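Local coordinates for protein monosaccharide-transporting ATPase (Actinobacillus succinogenes, PDB 5DTE) that binds beta-D-allopyranose as a periplasmic solute-binding protein and probably delivers the sugar to an ABC transporter for uptake, at residues M33-L36 and Y40-S43; I60-E65 and V74-N79; Y143-N148 and L245-D250; A223-A228 and Q265-Q270. All blocks are in the same frame, centred on the assembly; numbering follows the deposited sequence.

The protein has the two-lobed fold of type I periplasmic binding proteins, with the allose held between the lobes. Interactions 1 and 2 lie in the lobe that contains the N-terminal strand, with centres 13 Å apart. They are joined by backbone hydrogen bonds between Met-33 and both Gln-62 and Ala-64. Interactions 3 and 4 lie on the other side of the sugar, with centres only 7 Å apart, and are joined by probable backbone hydrogen bonds, Asp-225 to Tyr-249 and Gly-248 to Asn-266. Interactions 1, 3 and 4 all reach the allose. Tyr-40 of interaction 1 also packs on Asp-250 of interaction 3 across the cleft. Interaction 2 is more remote: the side chain of Val-63 is about 11 Å from the sugar.

Interaction 1 of 4, residues M33-L36 and Y40-S43; sequences MKTL and YFIS. With ALL (beta-D-allopyranose), chain E.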
# COMPACT_ATOMS: atom_id res chain seq x y z
N MET A 33 -0.09 4.00 13.17
CA MET A 33 0.51 3.55 11.93
C MET A 33 1.53 2.43 12.12
O MET A 33 2.26 2.41 13.11
CB MET A 33 1.15 4.75 11.22
CG MET A 33 0.14 5.83 10.93
SD MET A 33 0.84 7.32 10.23
CE MET A 33 1.32 6.72 8.62
N LYS A 34 1.58 1.52 11.17
CA LYS A 34 2.46 0.37 11.26
C LYS A 34 3.92 0.76 11.04
O LYS A 34 4.84 0.07 11.50
CB LYS A 34 2.03 -0.72 10.26
CG LYS A 34 2.03 -0.34 8.79
CD LYS A 34 1.19 -1.34 7.99
CE LYS A 34 1.64 -1.40 6.53
NZ LYS A 34 0.88 -2.41 5.73
N THR A 35 4.14 1.88 10.36
CA THR A 35 5.50 2.38 10.14
C THR A 35 5.49 3.83 9.63
O THR A 35 4.46 4.35 9.21
CB THR A 35 6.28 1.48 9.13
OG1 THR A 35 7.68 1.81 9.17
CG2 THR A 35 5.75 1.63 7.71
N LEU A 36 6.65 4.47 9.70
CA LEU A 36 6.88 5.77 9.09
C LEU A 36 8.19 5.74 8.31
O LEU A 36 8.56 6.73 7.67
CB LEU A 36 6.91 6.88 10.13
CG LEU A 36 5.63 7.61 10.51
CD1 LEU A 36 5.98 8.71 11.49
CD2 LEU A 36 4.91 8.19 9.29
N TYR A 40 6.00 6.48 1.55
CA TYR A 40 4.56 6.47 1.34
C TYR A 40 3.75 6.89 2.59
O TYR A 40 2.82 7.70 2.50
CB TYR A 40 4.13 5.07 0.85
CG TYR A 40 2.64 4.93 0.69
CD1 TYR A 40 1.99 5.47 -0.40
CD2 TYR A 40 1.88 4.26 1.65
CE1 TYR A 40 0.62 5.35 -0.54
CE2 TYR A 40 0.51 4.14 1.51
CZ TYR A 40 -0.11 4.69 0.42
OH TYR A 40 -1.46 4.57 0.28
N PHE A 41 4.12 6.37 3.76
CA PHE A 41 3.38 6.71 4.97
C PHE A 41 3.75 8.09 5.50
O PHE A 41 2.91 8.80 6.06
CB PHE A 41 3.58 5.63 6.04
CG PHE A 41 2.76 4.41 5.79
CD1 PHE A 41 1.38 4.46 5.86
CD2 PHE A 41 3.37 3.20 5.47
CE1 PHE A 41 0.60 3.33 5.62
CE2 PHE A 41 2.59 2.05 5.24
CZ PHE A 41 1.20 2.13 5.32
N ILE A 42 5.00 8.48 5.31
CA ILE A 42 5.45 9.85 5.54
C ILE A 42 4.56 10.82 4.78
O ILE A 42 4.21 11.90 5.26
CB ILE A 42 6.92 10.01 5.10
CG1 ILE A 42 7.86 9.59 6.23
CG2 ILE A 42 7.22 11.45 4.68
CD1 ILE A 42 7.79 10.52 7.46
N SER A 43 4.16 10.41 3.58
CA SER A 43 3.32 11.20 2.69
C SER A 43 1.89 11.26 3.18
O SER A 43 1.21 12.28 3.06
CB SER A 43 3.37 10.60 1.27
OG SER A 43 2.26 11.03 0.52
C1 ALL E . 1.11 -1.37 1.97
C2 ALL E . 0.73 0.01 1.47
C3 ALL E . 1.84 0.70 0.78
C4 ALL E . 3.13 0.62 1.55
C5 ALL E . 3.44 -0.85 1.80
C6 ALL E . 4.79 -1.09 2.38
O1 ALL E . 0.15 -1.88 2.81
O2 ALL E . -0.35 -0.15 0.53
O3 ALL E . 2.06 0.05 -0.51
O4 ALL E . 4.19 1.24 0.80
O5 ALL E . 2.42 -1.35 2.70
O6 ALL E . 4.80 -0.67 3.73
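Leu-36 and Phe-41 bring the two backbones closest, with CA atoms 5.5 Å apart, where the loop after strand 28-33 folds back on the first turn of helix 39-54. No hydrogen bond crosses between the segments; packing holds them. Phe-41 is the hub. Its CG lies anti to the carbonyl carbon (chi1 -78°), which turns the ring in under the loop. Met-33 bends at its thioether, and CE reaches Phe-41 CD1 at 3.6 Å. The Lys-34 and Phe-41 side chains cross at about a right angle, with Lys-34 CE 3.8 Å from Phe-41 CZ. Thr-35 CG2 meets Phe-41 CD2 at 3.6 Å. Further out, Leu-36 CD2 packs on Ile-42 CD1.

Lys-34, Tyr-40 and Phe-41 also line the sugar pocket. The extended Lys-34 chain donates from NZ to allose O1 at 3.1 Å. The edge of the Phe-41 ring faces allose O6, and Tyr-40 CD2 lies 3.7 Å from allose C3. Tyr-40 CD2 also sits over the centre of one Phe-41 face.

Behind the loop, Met-33 pairs through its backbone with strand 58-63. In the same lobe, Tyr-40 rests on Pro-272 and Gln-275 of helix 272-287.

Interaction 2 of 4, residues I60-E65 and V74-N79; sequences IVQVAE and VGLVEN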
# COMPACT_ATOMS: atom_id res chain seq x y z
N ILE A 60 -3.33 12.77 16.93
CA ILE A 60 -2.34 12.05 17.73
C ILE A 60 -1.71 10.88 16.99
O ILE A 60 -2.31 9.81 16.90
CB ILE A 60 -2.97 11.49 19.02
CG1 ILE A 60 -3.96 12.48 19.62
CG2 ILE A 60 -1.89 11.12 20.01
CD1 ILE A 60 -4.35 12.14 21.04
N VAL A 61 -0.50 11.09 16.48
CA VAL A 61 0.20 10.05 15.72
C VAL A 61 1.11 9.18 16.59
O VAL A 61 1.97 9.69 17.31
CB VAL A 61 1.05 10.65 14.59
CG1 VAL A 61 1.84 9.57 13.91
CG2 VAL A 61 0.15 11.39 13.60
N GLN A 62 0.90 7.87 16.53
CA GLN A 62 1.79 6.92 17.19
C GLN A 62 2.14 5.84 16.20
O GLN A 62 1.27 5.32 15.51
CB GLN A 62 1.14 6.29 18.43
CG GLN A 62 0.53 7.29 19.40
CD GLN A 62 0.63 6.82 20.83
OE1 GLN A 62 1.30 5.83 21.13
NE2 GLN A 62 -0.02 7.54 21.74
N VAL A 63 3.41 5.50 16.15
CA VAL A 63 3.91 4.59 15.16
C VAL A 63 4.44 3.35 15.88
O VAL A 63 5.00 3.45 16.97
CB VAL A 63 4.99 5.28 14.32
CG1 VAL A 63 5.69 4.35 13.37
CG2 VAL A 63 4.33 6.40 13.56
N ALA A 64 4.19 2.19 15.29
CA ALA A 64 4.74 0.93 15.77
C ALA A 64 6.24 0.90 15.49
O ALA A 64 6.72 1.57 14.55
CB ALA A 64 4.04 -0.24 15.10
N GLU A 65 6.99 0.12 16.27
CA GLU A 65 8.45 0.16 16.16
C GLU A 65 8.98 -0.69 15.00
O GLU A 65 9.58 -0.15 14.08
CB GLU A 65 9.09 -0.24 17.49
CG GLU A 65 9.02 0.91 18.50
CD GLU A 65 9.43 0.51 19.90
OE1 GLU A 65 10.60 0.13 20.09
OE2 GLU A 65 8.56 0.60 20.80
N VAL A 74 -1.57 -3.27 18.29
CA VAL A 74 -2.76 -3.53 19.08
C VAL A 74 -2.58 -2.86 20.43
O VAL A 74 -3.50 -2.24 20.96
CB VAL A 74 -3.00 -5.02 19.30
CG1 VAL A 74 -4.22 -5.24 20.17
CG2 VAL A 74 -3.12 -5.76 17.97
N GLY A 75 -1.39 -3.00 20.98
CA GLY A 75 -1.03 -2.30 22.19
C GLY A 75 -1.46 -0.86 22.09
O GLY A 75 -2.15 -0.35 22.95
N LEU A 76 -1.08 -0.22 20.99
CA LEU A 76 -1.38 1.19 20.76
C LEU A 76 -2.87 1.51 20.62
O LEU A 76 -3.33 2.54 21.13
CB LEU A 76 -0.65 1.66 19.50
CG LEU A 76 0.86 1.54 19.58
CD1 LEU A 76 1.48 1.93 18.25
CD2 LEU A 76 1.38 2.40 20.73
N VAL A 77 -3.61 0.65 19.92
CA VAL A 77 -5.03 0.90 19.73
C VAL A 77 -5.73 0.94 21.08
O VAL A 77 -6.44 1.89 21.39
CB VAL A 77 -5.69 -0.15 18.86
CG1 VAL A 77 -7.21 0.03 18.91
CG2 VAL A 77 -5.20 -0.04 17.45
N GLU A 78 -5.50 -0.11 21.87
CA GLU A 78 -6.13 -0.24 23.18
C GLU A 78 -5.78 0.91 24.13
O GLU A 78 -6.61 1.32 24.95
CB GLU A 78 -5.74 -1.58 23.78
CG GLU A 78 -6.00 -2.71 22.82
CD GLU A 78 -5.67 -4.07 23.38
OE1 GLU A 78 -4.71 -4.19 24.18
OE2 GLU A 78 -6.40 -5.02 23.01
N ASN A 79 -4.56 1.43 24.02
CA ASN A 79 -4.18 2.60 24.79
C ASN A 79 -5.15 3.73 24.51
O ASN A 79 -5.70 4.33 25.42
CB ASN A 79 -2.74 3.04 24.47
CG ASN A 79 -1.71 1.98 24.83
OD1 ASN A 79 -2.01 1.00 25.50
ND2 ASN A 79 -0.47 2.19 24.39
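Gln-62 and Leu-76 mark the closest approach of strand 58-63 and helix 70-82, with CA atoms 7.5 Å apart. The two elements are consecutive parts of a beta-alpha-beta crossover in a Rossmann-like lobe. Strand 58-63 is at one margin of a six-stranded parallel sheet. The chain leaves it, forms the helix, and returns as strand 87-90 on the far side of strand 28-33.

No hydrogen bond joins the two segments. The contact is small, burying 146 Å² in all, and Leu-76 carries the helix side of it. Its side chain points from the helix at the strand and forks into two branches with separate partners. CD2 meets the amide end of Gln-62, with OE1 3.5 Å away. The Gln-62 chain is bent at chi2 (-148°), and OE1 is the amide atom that meets the leucine. The two side chains pass at a slant.

Strand 28-33 completes the setting. Gln-62 bonds through its backbone to Leu-31 and Met-33, while Val-77, one residue on from Leu-76, packs on Leu-32. Past the strand end, Glu-65 N is bound by Gln-72 OE1. The other leucine branch, CD1, rests on the peptide link after Val-63, 4.0 Å from both Val-63 O and Ala-64 N.

Interaction 3 of 4, residues Y143-N148 and L245-D250; sequences YLEAKN and LVSGYD. With ALL (beta-D-allopyranose), chain E.
Glu-145 and Ser-247 form the hydrogen bond that joins helix 138-152 to strand 245-247. Ser-247 OG donates to Glu-145 OE2 over 3.0 Å. The bond uses the anti lone pair of OE2, the one facing away from OE1. The glutamate reaches it with an extended chain whose CG is anti to the backbone N (chi1 172°), directed from the helix at the strand.

Apolar and edge contacts surround this bond. Glu-145 CG packs on Ser-247 CB at 3.6 Å. The other carboxylate oxygen, OE1, lies at the edge of the Tyr-249 ring and near its plane, 3.1 Å from CD1. The carboxylate and ring planes are turned 40° apart. The modelled approach of the carboxylate to Gly-248 O is too close to be trusted in detail.

Strand 245-247 is an outermost strand of the parallel sheet in the second lobe of this type I binding-protein fold, and helix 138-152 packs against it. Ser-247 pairs through its backbone with Ile-220 and Ala-222, at strand 219-222 and just past its end. Phe-221 of that strand touches both Glu-145 and Ser-247. In the binding proteins of this fold, loops at the C-terminal ends of the strands face the cleft, and the chain beyond Ser-247 follows this rule.

Of these two segments, Asp-250 binds the sugar. Allose O3 donates to Asp-250 OD1 at 2.6 Å. Allose O4 donates to OD2, although the modelled distance is doubtfully short. Arg-174, Glu-67, Asp-116 and Lys-34 also bind the sugar.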
# COMPACT_ATOMS: atom_id res chain seq x y z
N TYR A 143 -3.30 -5.50 -11.27
CA TYR A 143 -3.76 -5.82 -12.61
C TYR A 143 -3.49 -4.65 -13.54
O TYR A 143 -2.84 -4.80 -14.57
CB TYR A 143 -5.24 -6.16 -12.62
CG TYR A 143 -5.82 -6.40 -14.01
CD1 TYR A 143 -5.69 -7.64 -14.63
CD2 TYR A 143 -6.49 -5.39 -14.70
CE1 TYR A 143 -6.21 -7.87 -15.89
CE2 TYR A 143 -7.02 -5.61 -15.96
CZ TYR A 143 -6.87 -6.85 -16.55
OH TYR A 143 -7.40 -7.08 -17.81
N LEU A 144 -3.98 -3.47 -13.18
CA LEU A 144 -3.72 -2.29 -13.99
C LEU A 144 -2.21 -2.05 -14.18
O LEU A 144 -1.79 -1.65 -15.25
CB LEU A 144 -4.38 -1.06 -13.39
CG LEU A 144 -5.89 -0.84 -13.57
CD1 LEU A 144 -6.45 0.10 -12.50
CD2 LEU A 144 -6.19 -0.28 -14.95
N GLU A 145 -1.41 -2.30 -13.14
CA GLU A 145 0.02 -2.01 -13.18
C GLU A 145 0.78 -3.03 -14.00
O GLU A 145 1.72 -2.69 -14.71
CB GLU A 145 0.61 -1.95 -11.76
CG GLU A 145 2.15 -1.83 -11.71
CD GLU A 145 2.77 -2.17 -10.35
OE1 GLU A 145 2.14 -1.95 -9.30
OE2 GLU A 145 3.92 -2.64 -10.33
N ALA A 146 0.40 -4.30 -13.89
CA ALA A 146 1.07 -5.34 -14.66
C ALA A 146 0.75 -5.15 -16.14
O ALA A 146 1.61 -5.23 -17.00
CB ALA A 146 0.66 -6.72 -14.19
N LYS A 147 -0.52 -4.87 -16.39
CA LYS A 147 -1.05 -4.75 -17.74
C LYS A 147 -0.30 -3.69 -18.51
O LYS A 147 -0.06 -3.85 -19.70
CB LYS A 147 -2.55 -4.44 -17.71
CG LYS A 147 -3.26 -4.83 -18.99
CD LYS A 147 -4.75 -5.03 -18.77
CE LYS A 147 -5.46 -5.29 -20.08
NZ LYS A 147 -4.61 -6.08 -21.01
N ASN A 148 0.07 -2.62 -17.82
CA ASN A 148 0.75 -1.49 -18.45
C ASN A 148 2.18 -1.85 -18.86
O ASN A 148 2.64 -1.49 -19.94
CB ASN A 148 0.74 -0.30 -17.50
CG ASN A 148 1.24 0.97 -18.15
OD1 ASN A 148 2.40 1.35 -17.97
ND2 ASN A 148 0.36 1.65 -18.88
N LEU A 245 12.26 -3.12 -18.06
CA LEU A 245 11.34 -2.10 -17.59
C LEU A 245 10.70 -2.51 -16.26
O LEU A 245 10.31 -3.66 -16.07
CB LEU A 245 10.27 -1.83 -18.64
CG LEU A 245 10.82 -1.61 -20.05
CD1 LEU A 245 9.69 -1.34 -21.06
CD2 LEU A 245 11.85 -0.49 -20.03
N VAL A 246 10.60 -1.55 -15.35
CA VAL A 246 10.18 -1.81 -13.99
C VAL A 246 8.87 -1.06 -13.71
O VAL A 246 8.68 0.07 -14.18
CB VAL A 246 11.32 -1.39 -13.00
CG1 VAL A 246 10.94 -1.58 -11.53
CG2 VAL A 246 12.60 -2.15 -13.34
N SER A 247 7.94 -1.71 -13.00
CA SER A 247 6.74 -1.05 -12.51
C SER A 247 6.68 -1.10 -10.98
O SER A 247 7.09 -2.09 -10.36
CB SER A 247 5.48 -1.68 -13.11
OG SER A 247 5.47 -3.08 -12.88
N GLY A 248 6.17 -0.03 -10.37
CA GLY A 248 6.05 0.05 -8.92
C GLY A 248 4.65 0.36 -8.47
O GLY A 248 3.71 0.34 -9.27
N TYR A 249 4.50 0.67 -7.19
CA TYR A 249 3.17 0.83 -6.60
C TYR A 249 3.22 1.69 -5.35
O TYR A 249 3.89 1.30 -4.40
CB TYR A 249 2.58 -0.53 -6.25
CG TYR A 249 1.09 -0.53 -6.03
CD1 TYR A 249 0.23 -1.09 -6.99
CD2 TYR A 249 0.53 0.02 -4.88
CE1 TYR A 249 -1.14 -1.10 -6.80
CE2 TYR A 249 -0.86 0.02 -4.69
CZ TYR A 249 -1.68 -0.55 -5.65
OH TYR A 249 -3.05 -0.56 -5.48
N ASP A 250 2.53 2.85 -5.40
CA ASP A 250 2.24 3.78 -4.29
C ASP A 250 2.20 5.22 -4.81
O ASP A 250 1.37 6.04 -4.38
CB ASP A 250 3.25 3.71 -3.13
CG ASP A 250 2.99 2.54 -2.19
OD1 ASP A 250 1.98 1.84 -2.38
OD2 ASP A 250 3.81 2.31 -1.29
C1 ALL E . 1.11 -1.37 1.97
C2 ALL E . 0.73 0.01 1.47
C3 ALL E . 1.84 0.70 0.78
C4 ALL E . 3.13 0.62 1.55
C5 ALL E . 3.44 -0.85 1.80
C6 ALL E . 4.79 -1.09 2.38
O1 ALL E . 0.15 -1.88 2.81
O2 ALL E . -0.35 -0.15 0.53
O3 ALL E . 2.06 0.05 -0.51
O4 ALL E . 4.19 1.24 0.80
O5 ALL E . 2.42 -1.35 2.70
O6 ALL E . 4.80 -0.67 3.73

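Interaction 4 of 4, residues A223-A228 and Q265-Q270; sequences ANDNMA and QNTIDQ. With ALL (beta-D-allopyranose), chain E.
At the cleft side of the second lobe of this type I periplasmic binding protein, the start of helix 225-237 meets strand 267-269 through Asp-225 and Thr-267. The strand belongs to a crossover segment: the chain runs through it from this lobe to helix 272-287 of the other.

The CA atoms of the two residues are 6.9 Å apart. Thr-267 OG1 donates to Asp-225 OD1, and this is the single hydrogen bond between the segments. Its modelled length is too short to be reliable. Thr-267 places OG1 anti to the backbone N (chi1 -166°), which directs the hydroxyl at the helix. The two side chains meet at about a right angle. The second carboxylate oxygen, Asp-225 OD2, accepts from Ile-252 N, so the aspartate joins the helix start to the loop before helix 253-261 as well. Thr-267 pairs through its backbone with Val-303 of the antiparallel strand 301-303.

The segments also line the sugar site. Gln-270, just before helix 272-287, is a pocket residue. Asn-224 approaches from the helix, with ND2 3.4 Å from allose C6 and a weak hydrogen bond to Trp-198 O.

Asn-224 is the N-cap of the helix. Its OD1 accepts from Met-227 N at 3.0 Å, with an N-H...O angle of 156° and the donor tilted 28° from the carbonyl plane.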
# COMPACT_ATOMS: atom_id res chain seq x y z
N ALA A 223 5.66 -4.91 -6.16
CA ALA A 223 4.41 -4.64 -5.44
C ALA A 223 4.38 -3.40 -4.50
O ALA A 223 3.31 -3.10 -3.95
CB ALA A 223 4.01 -5.91 -4.64
N ASN A 224 5.54 -2.77 -4.26
CA ASN A 224 5.57 -1.36 -3.92
C ASN A 224 6.66 -0.53 -4.51
O ASN A 224 7.63 -1.03 -5.04
CB ASN A 224 5.48 -1.14 -2.39
CG ASN A 224 6.81 -1.20 -1.66
OD1 ASN A 224 7.86 -0.77 -2.12
ND2 ASN A 224 6.68 -1.48 -0.41
N ASP A 225 6.45 0.78 -4.37
CA ASP A 225 7.33 1.78 -4.88
C ASP A 225 8.77 1.68 -4.39
O ASP A 225 9.69 1.99 -5.14
CB ASP A 225 6.77 3.15 -4.55
CG ASP A 225 6.20 3.82 -5.76
OD1 ASP A 225 6.34 3.23 -6.85
OD2 ASP A 225 5.65 4.93 -5.63
N ASN A 226 8.97 1.32 -3.12
CA ASN A 226 10.34 1.13 -2.64
C ASN A 226 11.08 -0.00 -3.36
O ASN A 226 12.20 0.20 -3.81
CB ASN A 226 10.35 0.87 -1.12
CG ASN A 226 10.15 2.13 -0.33
OD1 ASN A 226 10.49 3.21 -0.79
ND2 ASN A 226 9.58 2.00 0.87
N MET A 227 10.46 -1.18 -3.48
CA MET A 227 11.14 -2.30 -4.14
C MET A 227 11.40 -2.02 -5.64
O MET A 227 12.37 -2.53 -6.22
CB MET A 227 10.33 -3.59 -3.96
CG MET A 227 10.08 -3.95 -2.51
SD MET A 227 9.24 -5.52 -2.23
CE MET A 227 7.59 -5.15 -2.77
N ALA A 228 10.56 -1.19 -6.26
CA ALA A 228 10.76 -0.77 -7.65
C ALA A 228 12.04 0.04 -7.81
O ALA A 228 12.79 -0.12 -8.78
CB ALA A 228 9.57 0.05 -8.13
N GLN A 265 8.72 2.47 -15.75
CA GLN A 265 7.62 2.43 -16.70
C GLN A 265 6.38 3.08 -16.11
O GLN A 265 5.80 3.99 -16.69
CB GLN A 265 7.31 1.00 -17.10
CG GLN A 265 5.98 0.88 -17.80
CD GLN A 265 5.95 1.62 -19.12
OE1 GLN A 265 6.97 1.74 -19.80
NE2 GLN A 265 4.77 2.12 -19.48
N ASN A 266 5.99 2.59 -14.94
CA ASN A 266 4.85 3.14 -14.24
C ASN A 266 4.89 2.84 -12.75
O ASN A 266 5.62 1.96 -12.31
CB ASN A 266 3.56 2.57 -14.81
CG ASN A 266 3.30 1.15 -14.35
OD1 ASN A 266 2.71 0.92 -13.29
ND2 ASN A 266 3.75 0.19 -15.14
N THR A 267 4.09 3.59 -12.00
CA THR A 267 3.75 3.24 -10.62
C THR A 267 2.28 3.53 -10.51
O THR A 267 1.73 4.19 -11.39
CB THR A 267 4.54 4.05 -9.59
OG1 THR A 267 4.41 3.45 -8.30
CG2 THR A 267 4.03 5.47 -9.52
N ILE A 268 1.62 3.02 -9.46
CA ILE A 268 0.20 3.32 -9.24
C ILE A 268 0.07 4.32 -8.09
O ILE A 268 0.46 4.00 -6.97
CB ILE A 268 -0.63 2.06 -8.91
CG1 ILE A 268 -0.84 1.18 -10.14
CG2 ILE A 268 -1.99 2.45 -8.32
CD1 ILE A 268 -2.06 1.57 -11.01
N ASP A 269 -0.44 5.52 -8.38
CA ASP A 269 -0.69 6.49 -7.32
C ASP A 269 -1.93 6.04 -6.58
O ASP A 269 -3.04 6.00 -7.13
CB ASP A 269 -0.85 7.92 -7.84
CG ASP A 269 -0.89 8.96 -6.70
OD1 ASP A 269 -0.56 8.61 -5.54
OD2 ASP A 269 -1.23 10.14 -6.96
N GLN A 270 -1.71 5.70 -5.32
CA GLN A 270 -2.72 5.14 -4.45
C GLN A 270 -3.51 6.25 -3.78
O GLN A 270 -4.49 5.99 -3.08
CB GLN A 270 -2.02 4.27 -3.41
CG GLN A 270 -2.90 3.42 -2.62
CD GLN A 270 -2.13 2.60 -1.65
OE1 GLN A 270 -0.91 2.66 -1.63
NE2 GLN A 270 -2.82 1.82 -0.83
C1 ALL E . 1.11 -1.37 1.97
C2 ALL E . 0.73 0.01 1.47
C3 ALL E . 1.84 0.70 0.78
C4 ALL E . 3.13 0.62 1.55
C5 ALL E . 3.44 -0.85 1.80
C6 ALL E . 4.79 -1.09 2.38
O1 ALL E . 0.15 -1.88 2.81
O2 ALL E . -0.35 -0.15 0.53
O3 ALL E . 2.06 0.05 -0.51
O4 ALL E . 4.19 1.24 0.80
O5 ALL E . 2.42 -1.35 2.70
O6 ALL E . 4.80 -0.67 3.73